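Local coordinates for protein putative glycoside hydrolase (Bacteroides thetaiotaomicron VPI-5482, PDB 3HBZ) that binds calcium and may act in carbohydrate metabolism, possibly as a glycoside hydrolase, although its activity has not been established, at residues H208-L213 with A243-T248; G215-K220 with A270-A275; S25-N30 with N34-P39. All blocks are in the same frame, centred on the assembly; numbering follows the deposited sequence.

Contact 1. Residues H208-L213 with A243-T248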
loop_
_atom_site.group_PDB
_atom_site.type_symbol
_atom_site.label_atom_id
_atom_site.label_comp_id
_atom_site.label_asym_id
_atom_site.label_seq_id
_atom_site.Cartn_x
_atom_site.Cartn_y
_atom_site.Cartn_z
ATOM N N HIS A 208 -3.410 -15.369 -11.374
ATOM C CA HIS A 208 -2.440 -16.408 -11.812
ATOM C C HIS A 208 -1.829 -17.059 -10.556
ATOM O O HIS A 208 -2.065 -16.592 -9.449
ATOM C CB HIS A 208 -1.318 -15.796 -12.663
ATOM C CG HIS A 208 -1.810 -14.933 -13.776
ATOM N ND1 HIS A 208 -2.419 -15.451 -14.903
ATOM C CD2 HIS A 208 -1.811 -13.582 -13.927
ATOM C CE1 HIS A 208 -2.755 -14.456 -15.712
ATOM N NE2 HIS A 208 -2.401 -13.311 -15.143
ATOM N N ILE A 209 -1.027 -18.102 -10.759
ATOM C CA ILE A 209 -0.366 -18.821 -9.696
ATOM C C ILE A 209 1.034 -18.264 -9.628
ATOM O O ILE A 209 1.857 -18.538 -10.515
ATOM C CB ILE A 209 -0.321 -20.340 -9.955
ATOM C CG1 ILE A 209 -1.740 -20.931 -10.008
ATOM C CG2 ILE A 209 0.465 -21.044 -8.832
ATOM C CD1 ILE A 209 -1.795 -22.421 -10.389
ATOM N N PRO A 210 1.311 -17.441 -8.602
ATOM C CA PRO A 210 2.632 -16.919 -8.473
ATOM C C PRO A 210 3.604 -18.025 -8.063
ATOM O O PRO A 210 3.261 -18.866 -7.218
ATOM C CB PRO A 210 2.465 -15.847 -7.394
ATOM C CG PRO A 210 1.404 -16.318 -6.555
ATOM C CD PRO A 210 0.475 -17.094 -7.437
ATOM N N THR A 211 4.788 -18.022 -8.670
ATOM C CA THR A 211 5.829 -19.017 -8.394
ATOM C C THR A 211 7.112 -18.467 -7.751
ATOM O O THR A 211 7.745 -19.176 -6.944
ATOM C CB THR A 211 6.182 -19.764 -9.708
ATOM O OG1 THR A 211 6.440 -18.800 -10.724
ATOM C CG2 THR A 211 4.985 -20.630 -10.148
ATOM N N TYR A 212 7.492 -17.220 -8.079
ATOM C CA TYR A 212 8.700 -16.592 -7.510
ATOM C C TYR A 212 8.523 -15.098 -7.433
ATOM O O TYR A 212 7.797 -14.516 -8.261
ATOM C CB TYR A 212 9.949 -16.810 -8.393
ATOM C CG TYR A 212 10.344 -18.248 -8.538
ATOM C CD1 TYR A 212 9.817 -19.006 -9.551
ATOM C CD2 TYR A 212 11.195 -18.864 -7.625
ATOM C CE1 TYR A 212 10.120 -20.336 -9.689
ATOM C CE2 TYR A 212 11.532 -20.230 -7.768
ATOM C CZ TYR A 212 10.969 -20.941 -8.805
ATOM O OH TYR A 212 11.238 -22.249 -9.043
ATOM N N LEU A 213 9.140 -14.496 -6.398
ATOM C CA LEU A 213 9.332 -13.051 -6.298
ATOM C C LEU A 213 10.850 -12.838 -6.445
ATOM O O LEU A 213 11.621 -13.350 -5.621
ATOM C CB LEU A 213 8.909 -12.534 -4.927
ATOM C CG LEU A 213 9.129 -11.020 -4.721
ATOM C CD1 LEU A 213 8.283 -10.209 -5.714
ATOM C CD2 LEU A 213 8.768 -10.618 -3.300
ATOM N N ALA A 243 6.058 -12.071 0.186
ATOM C CA ALA A 243 4.821 -12.027 -0.584
ATOM C C ALA A 243 3.903 -13.111 -0.055
ATOM O O ALA A 243 4.373 -14.143 0.460
ATOM C CB ALA A 243 5.074 -12.212 -2.104
ATOM N N ILE A 244 2.600 -12.840 -0.104
ATOM C CA ILE A 244 1.577 -13.782 0.370
ATOM C C ILE A 244 0.459 -13.856 -0.678
ATOM O O ILE A 244 0.242 -12.924 -1.445
ATOM C CB ILE A 244 1.025 -13.394 1.738
ATOM C CG1 ILE A 244 0.443 -11.960 1.711
ATOM C CG2 ILE A 244 2.103 -13.475 2.798
ATOM C CD1 ILE A 244 -0.138 -11.472 3.069
HETATM N N MSE A 245 -0.177 -15.008 -0.743
HETATM C CA MSE A 245 -1.389 -15.241 -1.510
HETATM C C MSE A 245 -2.392 -15.822 -0.518
HETATM O O MSE A 245 -2.070 -16.770 0.239
HETATM C CB MSE A 245 -1.149 -16.243 -2.595
HETATM C CG MSE A 245 -2.284 -16.303 -3.591
HETATM SE SE MSE A 245 -1.967 -17.680 -4.831
HETATM C CE MSE A 245 -3.385 -17.220 -6.118
ATOM N N TYR A 246 -3.580 -15.236 -0.490
ATOM C CA TYR A 246 -4.663 -15.728 0.345
ATOM C C TYR A 246 -6.017 -15.625 -0.338
ATOM O O TYR A 246 -6.242 -14.792 -1.211
ATOM C CB TYR A 246 -4.703 -14.947 1.681
ATOM C CG TYR A 246 -4.928 -13.463 1.511
ATOM C CD1 TYR A 246 -3.878 -12.593 1.237
ATOM C CD2 TYR A 246 -6.215 -12.915 1.593
ATOM C CE1 TYR A 246 -4.091 -11.200 1.105
ATOM C CE2 TYR A 246 -6.436 -11.520 1.428
ATOM C CZ TYR A 246 -5.393 -10.680 1.200
ATOM O OH TYR A 246 -5.674 -9.329 0.993
ATOM N N GLU A 247 -6.926 -16.476 0.103
ATOM C CA GLU A 247 -8.281 -16.472 -0.352
ATOM C C GLU A 247 -9.122 -15.427 0.428
ATOM O O GLU A 247 -9.095 -15.390 1.657
ATOM C CB GLU A 247 -8.881 -17.858 -0.123
ATOM C CG GLU A 247 -10.309 -17.939 -0.655
ATOM C CD GLU A 247 -10.894 -19.354 -0.595
ATOM O OE1 GLU A 247 -10.140 -20.296 -0.286
ATOM O OE2 GLU A 247 -12.106 -19.496 -0.894
ATOM N N THR A 248 -9.863 -14.594 -0.303
ATOM C CA THR A 248 -10.722 -13.596 0.306
ATOM C C THR A 248 -12.098 -14.197 0.582
ATOM O O THR A 248 -12.438 -15.240 0.071
ATOM C CB THR A 248 -10.866 -12.353 -0.582
ATOM O OG1 THR A 248 -11.332 -12.744 -1.863
ATOM C CG2 THR A 248 -9.528 -11.635 -0.747
#

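Contact 2. Residues G215-K220 with A270-A275. With PEG (di(hydroxyethyl)ether), chain T.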
loop_
_atom_site.group_PDB
_atom_site.type_symbol
_atom_site.label_atom_id
_atom_site.label_comp_id
_atom_site.label_asym_id
_atom_site.label_seq_id
_atom_site.Cartn_x
_atom_site.Cartn_y
_atom_site.Cartn_z
ATOM N N GLY A 215 14.202 -10.002 -7.602
ATOM C CA GLY A 215 14.632 -8.626 -7.756
ATOM C C GLY A 215 15.983 -8.390 -7.156
ATOM O O GLY A 215 16.700 -9.345 -6.852
ATOM N N TYR A 216 16.347 -7.111 -7.000
ATOM C CA TYR A 216 17.630 -6.768 -6.423
ATOM C C TYR A 216 17.503 -5.862 -5.206
ATOM O O TYR A 216 16.614 -5.003 -5.159
ATOM C CB TYR A 216 18.511 -6.079 -7.478
ATOM C CG TYR A 216 18.946 -7.024 -8.541
ATOM C CD1 TYR A 216 18.132 -7.272 -9.638
ATOM C CD2 TYR A 216 20.166 -7.717 -8.438
ATOM C CE1 TYR A 216 18.523 -8.152 -10.620
ATOM C CE2 TYR A 216 20.572 -8.598 -9.431
ATOM C CZ TYR A 216 19.723 -8.816 -10.503
ATOM O OH TYR A 216 20.065 -9.680 -11.483
ATOM N N TYR A 217 18.455 -5.994 -4.266
ATOM C CA TYR A 217 18.496 -5.109 -3.114
ATOM C C TYR A 217 19.894 -4.752 -2.689
ATOM O O TYR A 217 20.861 -5.420 -3.034
ATOM C CB TYR A 217 17.721 -5.678 -1.921
ATOM C CG TYR A 217 18.486 -6.689 -1.126
ATOM C CD1 TYR A 217 18.634 -8.001 -1.598
ATOM C CD2 TYR A 217 19.059 -6.363 0.098
ATOM C CE1 TYR A 217 19.327 -8.957 -0.863
ATOM C CE2 TYR A 217 19.788 -7.301 0.824
ATOM C CZ TYR A 217 19.903 -8.606 0.341
ATOM O OH TYR A 217 20.613 -9.545 1.047
ATOM N N LYS A 218 19.955 -3.666 -1.931
ATOM C CA LYS A 218 21.080 -3.289 -1.115
ATOM C C LYS A 218 20.522 -3.055 0.293
ATOM O O LYS A 218 19.353 -2.619 0.459
ATOM C CB LYS A 218 21.735 -1.989 -1.615
ATOM C CG LYS A 218 22.494 -2.075 -2.923
ATOM C CD LYS A 218 23.097 -0.725 -3.298
ATOM C CE LYS A 218 23.989 -0.821 -4.527
ATOM N NZ LYS A 218 24.490 0.478 -5.047
ATOM N N TYR A 219 21.356 -3.272 1.306
ATOM C CA TYR A 219 20.913 -3.065 2.682
ATOM C C TYR A 219 22.048 -2.667 3.611
ATOM O O TYR A 219 23.129 -3.265 3.584
ATOM C CB TYR A 219 20.215 -4.307 3.233
ATOM C CG TYR A 219 19.633 -4.110 4.632
ATOM C CD1 TYR A 219 18.511 -3.327 4.811
ATOM C CD2 TYR A 219 20.222 -4.681 5.768
ATOM C CE1 TYR A 219 17.955 -3.103 6.059
ATOM C CE2 TYR A 219 19.670 -4.452 7.079
ATOM C CZ TYR A 219 18.556 -3.644 7.203
ATOM O OH TYR A 219 17.921 -3.422 8.392
ATOM N N LYS A 220 21.760 -1.680 4.455
ATOM C CA LYS A 220 22.647 -1.265 5.547
ATOM C C LYS A 220 21.792 -1.115 6.831
ATOM O O LYS A 220 20.787 -0.446 6.822
ATOM C CB LYS A 220 23.326 0.039 5.183
ATOM C CG LYS A 220 24.371 0.547 6.215
ATOM C CD LYS A 220 25.198 1.694 5.647
ATOM N N ALA A 270 6.022 -16.470 0.059
ATOM C CA ALA A 270 7.437 -16.355 -0.354
ATOM C C ALA A 270 8.116 -15.380 0.632
ATOM O O ALA A 270 7.501 -14.392 1.067
ATOM C CB ALA A 270 7.524 -15.823 -1.771
ATOM N N ARG A 271 9.342 -15.673 1.053
ATOM C CA ARG A 271 10.031 -14.813 2.054
ATOM C C ARG A 271 11.537 -14.994 2.022
ATOM O O ARG A 271 12.044 -16.117 1.962
ATOM C CB ARG A 271 9.549 -15.142 3.450
ATOM C CG ARG A 271 9.985 -14.162 4.489
ATOM C CD ARG A 271 9.272 -14.424 5.783
ATOM N NE ARG A 271 9.449 -13.308 6.702
ATOM C CZ ARG A 271 9.249 -13.363 8.013
ATOM N NH1 ARG A 271 8.845 -14.478 8.600
ATOM N NH2 ARG A 271 9.427 -12.271 8.738
ATOM N N ILE A 272 12.263 -13.884 2.066
ATOM C CA ILE A 272 13.725 -13.945 2.034
ATOM C C ILE A 272 14.210 -14.645 3.314
ATOM O O ILE A 272 13.714 -14.369 4.417
ATOM C CB ILE A 272 14.357 -12.524 1.855
ATOM C CG1 ILE A 272 15.854 -12.645 1.472
ATOM C CG2 ILE A 272 14.112 -11.663 3.119
ATOM C CD1 ILE A 272 16.438 -11.398 0.637
ATOM N N ASP A 273 15.175 -15.547 3.153
ATOM C CA ASP A 273 15.799 -16.228 4.289
ATOM C C ASP A 273 17.313 -16.022 4.387
ATOM O O ASP A 273 17.921 -16.547 5.305
ATOM C CB ASP A 273 15.502 -17.747 4.262
ATOM C CG ASP A 273 16.147 -18.466 3.064
ATOM O OD1 ASP A 273 16.749 -17.809 2.162
ATOM O OD2 ASP A 273 16.064 -19.707 3.013
ATOM N N ASP A 274 17.932 -15.291 3.461
ATOM C CA ASP A 274 19.391 -15.068 3.509
ATOM C C ASP A 274 19.734 -13.591 3.304
ATOM O O ASP A 274 20.775 -13.278 2.757
ATOM C CB ASP A 274 20.101 -15.951 2.471
ATOM C CG ASP A 274 19.688 -15.625 1.036
ATOM O OD1 ASP A 274 18.857 -14.716 0.828
ATOM O OD2 ASP A 274 20.245 -16.236 0.103
ATOM N N ALA A 275 18.872 -12.691 3.773
ATOM C CA ALA A 275 19.147 -11.263 3.723
ATOM C C ALA A 275 20.422 -10.910 4.481
ATOM O O ALA A 275 20.739 -11.525 5.519
ATOM C CB ALA A 275 17.960 -10.417 4.237
HETATM C C1 PEG T . 6.770 -17.392 7.641
HETATM O O1 PEG T . 8.195 -17.565 7.438
HETATM C C2 PEG T . 6.297 -17.772 9.056
HETATM O O2 PEG T . 5.093 -18.562 9.009
HETATM C C3 PEG T . 4.632 -19.016 10.294
HETATM O O HOH W 1 20.921 -12.057 0.271
#

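Contact 3. Residues S25-N30 with N34-P39. With CAC (cacodylate ion), chain G.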
loop_
_atom_site.group_PDB
_atom_site.type_symbol
_atom_site.label_atom_id
_atom_site.label_comp_id
_atom_site.label_asym_id
_atom_site.label_seq_id
_atom_site.Cartn_x
_atom_site.Cartn_y
_atom_site.Cartn_z
ATOM N N SER A 25 -12.594 -3.758 -2.369
ATOM C CA SER A 25 -13.126 -2.481 -1.927
ATOM C C SER A 25 -12.383 -1.295 -2.509
ATOM O O SER A 25 -11.174 -1.290 -2.618
ATOM C CB SER A 25 -13.062 -2.366 -0.412
ATOM O OG SER A 25 -13.950 -3.298 0.129
ATOM N N PRO A 26 -13.110 -0.237 -2.814
ATOM C CA PRO A 26 -12.446 0.977 -3.292
ATOM C C PRO A 26 -11.446 1.493 -2.288
ATOM O O PRO A 26 -11.684 1.384 -1.116
ATOM C CB PRO A 26 -13.594 1.974 -3.456
ATOM C CG PRO A 26 -14.794 1.145 -3.641
ATOM C CD PRO A 26 -14.577 -0.160 -2.931
ATOM N N ILE A 27 -10.326 2.021 -2.768
ATOM C CA ILE A 27 -9.294 2.534 -1.914
ATOM C C ILE A 27 -9.441 4.063 -1.927
ATOM O O ILE A 27 -9.220 4.743 -2.957
ATOM C CB ILE A 27 -7.869 2.107 -2.366
ATOM C CG1 ILE A 27 -7.764 0.583 -2.213
ATOM C CG2 ILE A 27 -6.817 2.856 -1.519
ATOM C CD1 ILE A 27 -6.509 -0.044 -2.828
ATOM N N ILE A 28 -9.845 4.568 -0.777
ATOM C CA ILE A 28 -10.071 5.992 -0.575
ATOM C C ILE A 28 -8.940 6.635 0.224
ATOM O O ILE A 28 -8.587 6.170 1.277
ATOM C CB ILE A 28 -11.424 6.208 0.117
ATOM C CG1 ILE A 28 -12.479 5.485 -0.718
ATOM C CG2 ILE A 28 -11.716 7.742 0.216
ATOM C CD1 ILE A 28 -13.950 5.634 -0.228
ATOM N N THR A 29 -8.345 7.697 -0.317
ATOM C CA THR A 29 -7.376 8.496 0.417
ATOM C C THR A 29 -8.012 9.874 0.655
ATOM O O THR A 29 -9.205 10.041 0.432
ATOM C CB THR A 29 -6.034 8.625 -0.347
ATOM O OG1 THR A 29 -6.229 9.408 -1.530
ATOM C CG2 THR A 29 -5.450 7.232 -0.678
ATOM N N ASN A 30 -7.216 10.847 1.079
ATOM C CA ASN A 30 -7.718 12.180 1.303
ATOM C C ASN A 30 -8.350 12.839 0.055
ATOM O O ASN A 30 -9.315 13.573 0.199
ATOM C CB ASN A 30 -6.622 13.100 1.851
ATOM C CG ASN A 30 -7.204 14.369 2.484
ATOM O OD1 ASN A 30 -7.914 14.284 3.463
ATOM N ND2 ASN A 30 -6.930 15.539 1.903
ATOM N N ASN A 34 -9.616 4.874 -5.906
ATOM C CA ASN A 34 -9.299 3.858 -6.916
ATOM C C ASN A 34 -10.356 2.766 -6.796
ATOM O O ASN A 34 -10.530 2.161 -5.732
ATOM C CB ASN A 34 -7.882 3.262 -6.738
ATOM C CG ASN A 34 -6.752 4.179 -7.303
ATOM O OD1 ASN A 34 -6.531 5.262 -6.813
ATOM N ND2 ASN A 34 -6.085 3.733 -8.344
ATOM N N ILE A 35 -11.073 2.554 -7.886
ATOM C CA ILE A 35 -12.152 1.583 -7.995
ATOM C C ILE A 35 -11.617 0.436 -8.867
ATOM O O ILE A 35 -11.020 0.681 -9.896
ATOM C CB ILE A 35 -13.352 2.222 -8.724
ATOM C CG1 ILE A 35 -13.887 3.414 -7.894
ATOM C CG2 ILE A 35 -14.468 1.181 -8.973
ATOM C CD1 ILE A 35 -14.936 4.302 -8.583
ATOM N N PHE A 36 -11.803 -0.806 -8.443
ATOM C CA PHE A 36 -11.282 -1.962 -9.181
ATOM C C PHE A 36 -12.405 -2.831 -9.773
ATOM O O PHE A 36 -13.293 -3.304 -9.048
ATOM C CB PHE A 36 -10.400 -2.845 -8.268
ATOM C CG PHE A 36 -9.177 -2.133 -7.717
ATOM C CD1 PHE A 36 -9.296 -1.284 -6.627
ATOM C CD2 PHE A 36 -7.934 -2.314 -8.283
ATOM C CE1 PHE A 36 -8.201 -0.662 -6.105
ATOM C CE2 PHE A 36 -6.809 -1.674 -7.749
ATOM C CZ PHE A 36 -6.959 -0.827 -6.692
ATOM N N VAL A 37 -12.333 -3.069 -11.086
ATOM C CA VAL A 37 -13.305 -3.914 -11.771
ATOM C C VAL A 37 -12.582 -5.010 -12.559
ATOM O O VAL A 37 -11.382 -4.922 -12.810
ATOM C CB VAL A 37 -14.208 -3.060 -12.694
ATOM C CG1 VAL A 37 -14.854 -1.975 -11.887
ATOM C CG2 VAL A 37 -13.408 -2.460 -13.864
ATOM N N GLY A 38 -13.305 -6.055 -12.934
ATOM C CA GLY A 38 -12.706 -7.156 -13.679
ATOM C C GLY A 38 -12.256 -6.740 -15.073
ATOM O O GLY A 38 -12.933 -5.954 -15.747
ATOM N N PRO A 39 -11.102 -7.255 -15.517
ATOM C CA PRO A 39 -10.670 -7.065 -16.907
ATOM C C PRO A 39 -11.781 -7.438 -17.860
ATOM O O PRO A 39 -12.408 -8.483 -17.680
ATOM C CB PRO A 39 -9.502 -8.043 -17.032
ATOM C CG PRO A 39 -8.939 -8.069 -15.626
ATOM C CD PRO A 39 -10.124 -8.040 -14.739
HETATM AS AS CAC G . -3.726 12.250 -0.750
HETATM O O1 CAC G . -5.128 11.760 -1.650
HETATM O O2 CAC G . -3.962 11.426 0.788
HETATM C C1 CAC G . -2.198 11.353 -1.580
HETATM C C2 CAC G . -3.491 14.201 -0.487
HETATM O O HOH W 2 -7.085 6.196 -3.897
#

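Contact 1. Residues H208-L213 with A243-T248
The selenium of Met245, a selenomethionine, lies against the pyrrolidine ring of Pro210, with SE 3.6 Å from CD and 4.0 Å from CG of the proline. The two side chains meet at a slant. Met245 reaches the ring because its CG is anti to the backbone N (chi1 -168°) and the chain runs extended from there, carrying SE and CE across to the ring. Its terminal methyl goes on past the ring, and CE ends 3.6 Å from the carbonyl O of His208, a van der Waals approach to the backbone. A long, unbranched, polarisable side chain suits this place, since it can lie along a rigid ring. This is the close-packed part, and Pro210 also touches Phe288 and Leu336 there. Toward the other end the packing is looser: CD2 of Leu213 approaches CB of Ala243 at 4.2 Å, and Ala243, small, packs on both Leu213 and Phe288. The more open side belongs to His208, whose side chain sets off away from the 243-248 segment and comes no nearer to it than 7.0 Å; its imidazole stacks on Tyr338 and hydrogen-bonds through ND1 to Glu341. The strands 210-220 and 240-247 are not paired with each other. Strand 210-220 lies between 281-290 and 328-338, and 240-247 lies between 266-271 and 306-313, while Thr211 and Tyr212 form a classic beta bulge opposite Ile337. With no hydrogen bond between the two segments, they are held together here by apolar contact and dispersion, in a largely buried contact.

Contact 2. Residues G215-K220 with A270-A275
Apolar packing brings the ring of Tyr217 to Ile272. Its CE1 lies 4.1 Å from the tip methyl CD1 of Ile272, the two side chains crossing at a slant. The tyrosine has its CG between the backbone N and the carbonyl carbon (chi1 81°), which swings the ring out toward the 270-275 segment. Ile272 answers with CG1 anti to its own backbone N, so that CD1 extends to the ring. A separate van der Waals contact is made by the hydroxyl, Tyr217 OH lying 3.5 Å from CA of Ala275; the small Ala275 is consistent with this close approach. Here strand 210-220 meets the loop that follows strand 266-271, and strand 281-290, paired with both, lies between the two strands. Polar contacts gather at the phenol oxygen. Water 1, at the edge of the ring and in its plane, lies 2.6 Å from Tyr217 OH and donates to the carbonyl O of Asp274 at 2.8 Å, bridging side chain and loop. The same hydroxyl is hydrogen-bonded to the backbone N of Lys276, which suits tyrosine, an apolar ring ending in a polar hydroxyl, to a place beside a loop. A charged contact lies farther off, the salt bridge of Arg271 with Asp240. Separately, Arg271 NH1 makes a weak hydrogen bond of 3.4 Å to O1 of a di(hydroxyethyl)ether molecule probably left from crystallisation.

Contact 3. Residues S25-N30 with N34-P39
Two backbone hydrogen bonds join Ile27 and Asn34: Ile27 N donates to Asn34 O at 3.0 Å, and Asn34 N returns a bond of 3.0 Å to Ile27 O, both nearly straight (163° and 161° at the hydrogen). Beside them CA of Pro26 makes a CA-H...O contact of 3.3 Å with Asn34 O, so this carbonyl receives both. Pro26 has no N-H to offer, and its CA-H meets the carbonyl instead. On the face that carries Ile27 and Asn34, CD1 of Ile27 rests 3.7 Å from CE1 of Phe36, the two side chains slanting across each other. Ile27 and Asn34 are a hydrogen-bonded antiparallel pair of the beta hairpin built by strands 27-28 and 32-36, and 27-28 is an outermost strand of its mixed sheet. In the next shell a water adds a second link: water 2 donates to Ile27 O and, at 3.1 Å, to the amide OD1 of Asn34, tying side chain to neighbouring strand. Phe36 also packs on Thr23, Thr24 and Ile92. Farther along, OG1 of Thr29 donates to O1 of a cacodylate ion, probably from the crystallisation liquor, at 2.6 Å, and also hydrogen-bonds Ser32 at the start of strand 32-36.

Contacts 1 and 2 share strand 210-220, and the strands on which their other segments lie, 240-247 and 266-271, are neighbours; Ala243 N and Ala270 O, 2.9 Å apart, probably hydrogen-bond and so join the two. Contact 1 is buried, without a hydrogen bond across its segments, and mostly apolar, whereas contact 2 is only partly buried and adds a water bridge at the loop. Contact 3 belongs to a separate five-stranded sheet, its centre about 30 Å from that of contact 2, and lies at the surface. There, main-chain hydrogen bonds between paired strands are added to side-chain packing, which in the other two joins elements that are not paired.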